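Poly(A) RNA polymerase protein 2 (Saccharomyces cerevisiae, PDB 3NYB) adds poly(A) tails to RNA as the polymerase subunit of the TRAMP RNA surveillance complex, working in a heterodimer with the zinc-knuckle protein Air2. Local coordinates at residues N228-D240 with I257-G269. The protein carries 1 engineered substitution. Numbering follows the deposited sequence.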
loop_
_atom_site.group_PDB
_atom_site.type_symbol
_atom_site.label_atom_id
_atom_site.label_comp_id
_atom_site.label_asym_id
_atom_site.label_seq_id
_atom_site.Cartn_x
_atom_site.Cartn_y
_atom_site.Cartn_z
ATOM N N ASN A 228 14.962 4.267 6.997
ATOM C CA ASN A 228 15.489 5.624 6.886
ATOM C C ASN A 228 14.515 6.754 7.156
ATOM O O ASN A 228 14.932 7.838 7.555
ATOM C CB ASN A 228 16.098 5.838 5.506
ATOM C CG ASN A 228 17.048 4.740 5.124
ATOM O OD1 ASN A 228 17.904 4.341 5.913
ATOM N ND2 ASN A 228 16.900 4.232 3.911
ATOM N N PHE A 229 13.228 6.531 6.918
ATOM C CA PHE A 229 12.294 7.643 6.985
ATOM C C PHE A 229 12.237 8.233 8.394
ATOM O O PHE A 229 12.052 7.518 9.377
ATOM C CB PHE A 229 10.906 7.243 6.486
ATOM C CG PHE A 229 9.966 8.409 6.321
ATOM C CD1 PHE A 229 9.927 9.125 5.141
ATOM C CD2 PHE A 229 9.125 8.792 7.356
ATOM C CE1 PHE A 229 9.059 10.206 4.993
ATOM C CE2 PHE A 229 8.258 9.868 7.216
ATOM C CZ PHE A 229 8.229 10.575 6.031
ATOM N N GLY A 230 12.420 9.548 8.481
ATOM C CA GLY A 230 12.390 10.237 9.758
ATOM C C GLY A 230 10.974 10.399 10.270
ATOM O O GLY A 230 10.404 11.486 10.218
ATOM N N TYR A 231 10.403 9.309 10.759
ATOM C CA TYR A 231 9.030 9.322 11.240
ATOM C C TYR A 231 8.805 10.395 12.286
ATOM O O TYR A 231 7.781 11.075 12.272
ATOM C CB TYR A 231 8.657 7.951 11.800
ATOM C CG TYR A 231 8.402 6.951 10.711
ATOM C CD1 TYR A 231 7.145 6.837 10.137
ATOM C CD2 TYR A 231 9.421 6.140 10.236
ATOM C CE1 TYR A 231 6.904 5.932 9.134
ATOM C CE2 TYR A 231 9.193 5.229 9.227
ATOM C CZ TYR A 231 7.930 5.130 8.679
ATOM O OH TYR A 231 7.682 4.232 7.668
ATOM N N ASP A 232 9.770 10.535 13.188
ATOM C CA ASP A 232 9.700 11.528 14.253
ATOM C C ASP A 232 9.547 12.945 13.707
ATOM O O ASP A 232 8.746 13.722 14.222
ATOM C CB ASP A 232 10.942 11.444 15.152
ATOM C CG ASP A 232 10.867 10.302 16.153
ATOM O OD1 ASP A 232 10.091 10.406 17.130
ATOM O OD2 ASP A 232 11.596 9.305 15.968
ATOM N N ASP A 233 10.293 13.264 12.650
ATOM C CA ASP A 233 10.443 14.648 12.192
ATOM C C ASP A 233 9.837 15.006 10.820
ATOM O O ASP A 233 9.607 16.182 10.544
ATOM C CB ASP A 233 11.926 15.041 12.197
ATOM C CG ASP A 233 12.620 14.708 13.507
ATOM O OD1 ASP A 233 12.213 15.238 14.562
ATOM O OD2 ASP A 233 13.589 13.923 13.482
ATOM N N VAL A 234 9.590 14.019 9.960
ATOM C CA VAL A 234 9.128 14.308 8.599
ATOM C C VAL A 234 7.660 13.957 8.347
ATOM O O VAL A 234 7.189 12.900 8.756
ATOM C CB VAL A 234 9.990 13.581 7.551
ATOM C CG1 VAL A 234 9.617 14.036 6.148
ATOM C CG2 VAL A 234 11.460 13.823 7.818
ATOM N N ALA A 235 6.949 14.845 7.655
ATOM C CA ALA A 235 5.544 14.622 7.311
ATOM C C ALA A 235 5.344 14.593 5.799
ATOM O O ALA A 235 6.228 14.997 5.043
ATOM C CB ALA A 235 4.667 15.696 7.935
ATOM N N LEU A 236 4.182 14.115 5.359
ATOM C CA LEU A 236 3.892 14.030 3.932
ATOM C C LEU A 236 2.686 14.867 3.556
ATOM O O LEU A 236 1.692 14.892 4.282
ATOM C CB LEU A 236 3.654 12.581 3.497
ATOM C CG LEU A 236 4.866 11.668 3.356
ATOM C CD1 LEU A 236 5.216 11.112 4.693
ATOM C CD2 LEU A 236 4.542 10.550 2.401
ATOM N N GLY A 237 2.778 15.538 2.410
ATOM C CA GLY A 237 1.691 16.350 1.893
ATOM C C GLY A 237 1.779 16.507 0.388
ATOM O O GLY A 237 2.604 15.864 -0.262
ATOM N N SER A 238 0.925 17.364 -0.168
ATOM C CA SER A 238 0.905 17.604 -1.607
ATOM C C SER A 238 0.670 19.068 -1.954
ATOM O O SER A 238 -0.451 19.574 -1.858
ATOM C CB SER A 238 -0.145 16.729 -2.298
ATOM O OG SER A 238 0.434 15.539 -2.807
ATOM N N SER A 239 1.740 19.742 -2.359
ATOM C CA SER A 239 1.646 21.100 -2.864
ATOM C C SER A 239 1.605 21.065 -4.381
ATOM O O SER A 239 2.634 20.904 -5.031
ATOM C CB SER A 239 2.837 21.934 -2.396
ATOM O OG SER A 239 2.852 23.199 -3.034
ATOM N N ASP A 240 0.407 21.195 -4.936
ATOM C CA ASP A 240 0.229 21.245 -6.384
ATOM C C ASP A 240 0.483 19.893 -7.040
ATOM O O ASP A 240 1.329 19.777 -7.925
ATOM C CB ASP A 240 1.149 22.303 -6.998
ATOM C CG ASP A 240 1.116 23.614 -6.236
ATOM O OD1 ASP A 240 0.106 23.877 -5.547
ATOM O OD2 ASP A 240 2.100 24.379 -6.326
ATOM N N ILE A 257 2.146 18.058 19.795
ATOM C CA ILE A 257 2.080 16.623 19.505
ATOM C C ILE A 257 2.310 15.759 20.738
ATOM O O ILE A 257 3.437 15.642 21.218
ATOM C CB ILE A 257 3.137 16.214 18.460
ATOM C CG1 ILE A 257 3.140 17.189 17.283
ATOM C CG2 ILE A 257 2.896 14.787 17.991
ATOM C CD1 ILE A 257 4.377 17.096 16.424
ATOM N N LYS A 258 1.245 15.139 21.235
ATOM C CA LYS A 258 1.345 14.322 22.438
ATOM C C LYS A 258 2.281 13.143 22.205
ATOM O O LYS A 258 3.070 12.783 23.079
ATOM C CB LYS A 258 -0.038 13.834 22.879
ATOM C CG LYS A 258 -1.073 14.947 23.015
ATOM C CD LYS A 258 -2.436 14.416 23.447
ATOM C CE LYS A 258 -3.499 15.513 23.413
ATOM N NZ LYS A 258 -3.879 15.902 22.022
ATOM N N ASN A 259 2.196 12.553 21.014
ATOM C CA ASN A 259 3.020 11.399 20.658
ATOM C C ASN A 259 3.873 11.654 19.419
ATOM O O ASN A 259 3.367 11.637 18.298
ATOM C CB ASN A 259 2.147 10.156 20.452
ATOM C CG ASN A 259 2.934 8.963 19.936
ATOM O OD1 ASN A 259 4.166 8.940 19.997
ATOM N ND2 ASN A 259 2.223 7.964 19.424
ATOM N N PRO A 260 5.178 11.885 19.626
ATOM C CA PRO A 260 6.153 12.212 18.575
ATOM C C PRO A 260 6.282 11.143 17.482
ATOM O O PRO A 260 6.234 11.479 16.299
ATOM C CB PRO A 260 7.471 12.325 19.358
ATOM C CG PRO A 260 7.210 11.579 20.644
ATOM C CD PRO A 260 5.801 11.937 20.957
ATOM N N PHE A 261 6.446 9.883 17.876
ATOM C CA PHE A 261 6.711 8.812 16.917
ATOM C C PHE A 261 5.443 8.243 16.290
ATOM O O PHE A 261 4.838 7.307 16.813
ATOM C CB PHE A 261 7.520 7.691 17.568
ATOM C CG PHE A 261 8.032 6.670 16.591
ATOM C CD1 PHE A 261 9.146 6.933 15.816
ATOM C CD2 PHE A 261 7.407 5.448 16.452
ATOM C CE1 PHE A 261 9.625 6.000 14.919
ATOM C CE2 PHE A 261 7.881 4.507 15.556
ATOM C CZ PHE A 261 8.993 4.786 14.789
ATOM N N SER A 262 5.056 8.805 15.153
ATOM C CA SER A 262 3.840 8.388 14.479
ATOM C C SER A 262 3.778 8.961 13.065
ATOM O O SER A 262 4.317 10.033 12.792
ATOM C CB SER A 262 2.611 8.814 15.287
ATOM O OG SER A 262 2.541 10.223 15.409
ATOM N N LEU A 263 3.118 8.237 12.169
ATOM C CA LEU A 263 3.024 8.645 10.777
ATOM C C LEU A 263 2.161 9.891 10.646
ATOM O O LEU A 263 1.052 9.936 11.168
ATOM C CB LEU A 263 2.407 7.522 9.956
ATOM C CG LEU A 263 2.873 7.356 8.512
ATOM C CD1 LEU A 263 1.783 6.670 7.697
ATOM C CD2 LEU A 263 3.229 8.691 7.903
ATOM N N ALA A 264 2.674 10.896 9.942
ATOM C CA ALA A 264 1.931 12.132 9.719
ATOM C C ALA A 264 1.779 12.421 8.238
ATOM O O ALA A 264 2.738 12.778 7.555
ATOM C CB ALA A 264 2.609 13.285 10.405
ATOM N N ILE A 265 0.563 12.251 7.748
ATOM C CA ILE A 265 0.254 12.515 6.358
ATOM C C ILE A 265 -0.885 13.520 6.324
ATOM O O ILE A 265 -1.911 13.328 6.981
ATOM C CB ILE A 265 -0.150 11.224 5.618
ATOM C CG1 ILE A 265 1.041 10.287 5.497
ATOM C CG2 ILE A 265 -0.676 11.536 4.239
ATOM C CD1 ILE A 265 0.671 8.916 4.993
ATOM N N GLN A 266 -0.691 14.598 5.569
ATOM C CA GLN A 266 -1.649 15.695 5.528
ATOM C C GLN A 266 -2.982 15.287 4.913
ATOM O O GLN A 266 -3.034 14.823 3.769
ATOM C CB GLN A 266 -1.059 16.878 4.761
ATOM C CG GLN A 266 -1.789 18.182 4.990
ATOM C CD GLN A 266 -0.935 19.381 4.655
ATOM O OE1 GLN A 266 -0.441 19.511 3.530
ATOM N NE2 GLN A 266 -0.755 20.272 5.630
ATOM N N ASP A 267 -4.056 15.463 5.678
ATOM C CA ASP A 267 -5.397 15.126 5.212
ATOM C C ASP A 267 -5.767 15.991 4.012
ATOM O O ASP A 267 -5.799 17.215 4.119
ATOM C CB ASP A 267 -6.414 15.318 6.340
ATOM C CG ASP A 267 -7.763 14.704 6.025
ATOM O OD1 ASP A 267 -7.992 14.339 4.849
ATOM O OD2 ASP A 267 -8.595 14.585 6.956
ATOM N N PRO A 268 -6.046 15.358 2.862
ATOM C CA PRO A 268 -6.324 16.099 1.626
ATOM C C PRO A 268 -7.547 16.996 1.706
ATOM O O PRO A 268 -7.658 17.925 0.918
ATOM C CB PRO A 268 -6.588 14.992 0.606
ATOM C CG PRO A 268 -5.905 13.818 1.132
ATOM C CD PRO A 268 -6.019 13.906 2.626
ATOM N N GLY A 269 -8.461 16.708 2.625
ATOM C CA GLY A 269 -9.696 17.466 2.731
ATOM C C GLY A 269 -9.644 18.427 3.890
ATOM O O GLY A 269 -10.565 19.202 4.134
HETATM O O HOH W 1 5.421 11.126 9.930
#
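Phe-261 overlaps Asp-232 at the rim of its ring, the carboxylate oxygen OD2 of Asp-232 lying 3.4 Å from CD1 of Phe-261, near the ring plane. The two flat groups are turned 50° apart, and an aromatic edge, with its slightly positive hydrogens, suits a carboxylate better than the electron-rich face would. CG of Phe-261 stands anti to its backbone N (chi1 -170°), which swings the ring alongside Asp-232, where CE1 also touches CB of Tyr-231 at 3.8 Å. An alanine in place of Asp-232 removes the carboxylate and would probably leave the ring edge of Phe-261 without its electrostatic partner and less firmly placed.

The Tyr-231 ring is met by apolar neighbours on a face and at its edge: Phe-229 CD2 over the centre, Leu-263 CG near the plane. Its hydroxyl is hydrogen-bonded to the backbone O of Tyr-225, so a buried tyrosine keeps its polar end satisfied. Ile-282 of helix 282-304 adjoins both Tyr-231 and Leu-263.

Beyond Tyr-231 the backbones part, and a water fills in, accepting from N of Ala-264 at 2.8 Å and lying as close to O of Val-234. Direct pairing follows: Leu-236 N donates to Ala-264 O (2.9 Å), and Leu-236 O accepts a nearly straight bond from Gln-266 N (170° at the hydrogen). Small Ala-235 and Ala-264 let their CB atoms approach to 4.0 Å, whereas the branched Leu-236 and Ile-265 both pack on Cys-191 of helix 186-198. At Gly-237 any side chain would run into OE1 of Gln-266, whose CB packs beside CA of Gly-237.

Since Leu-236 bonds to the residues flanking Ile-265, this is a single parallel beta bridge; it adds the returning chain to strand 234-238, which also pairs with strand 243-247 in an antiparallel beta hairpin of the Cid1-family poly(A) polymerase region.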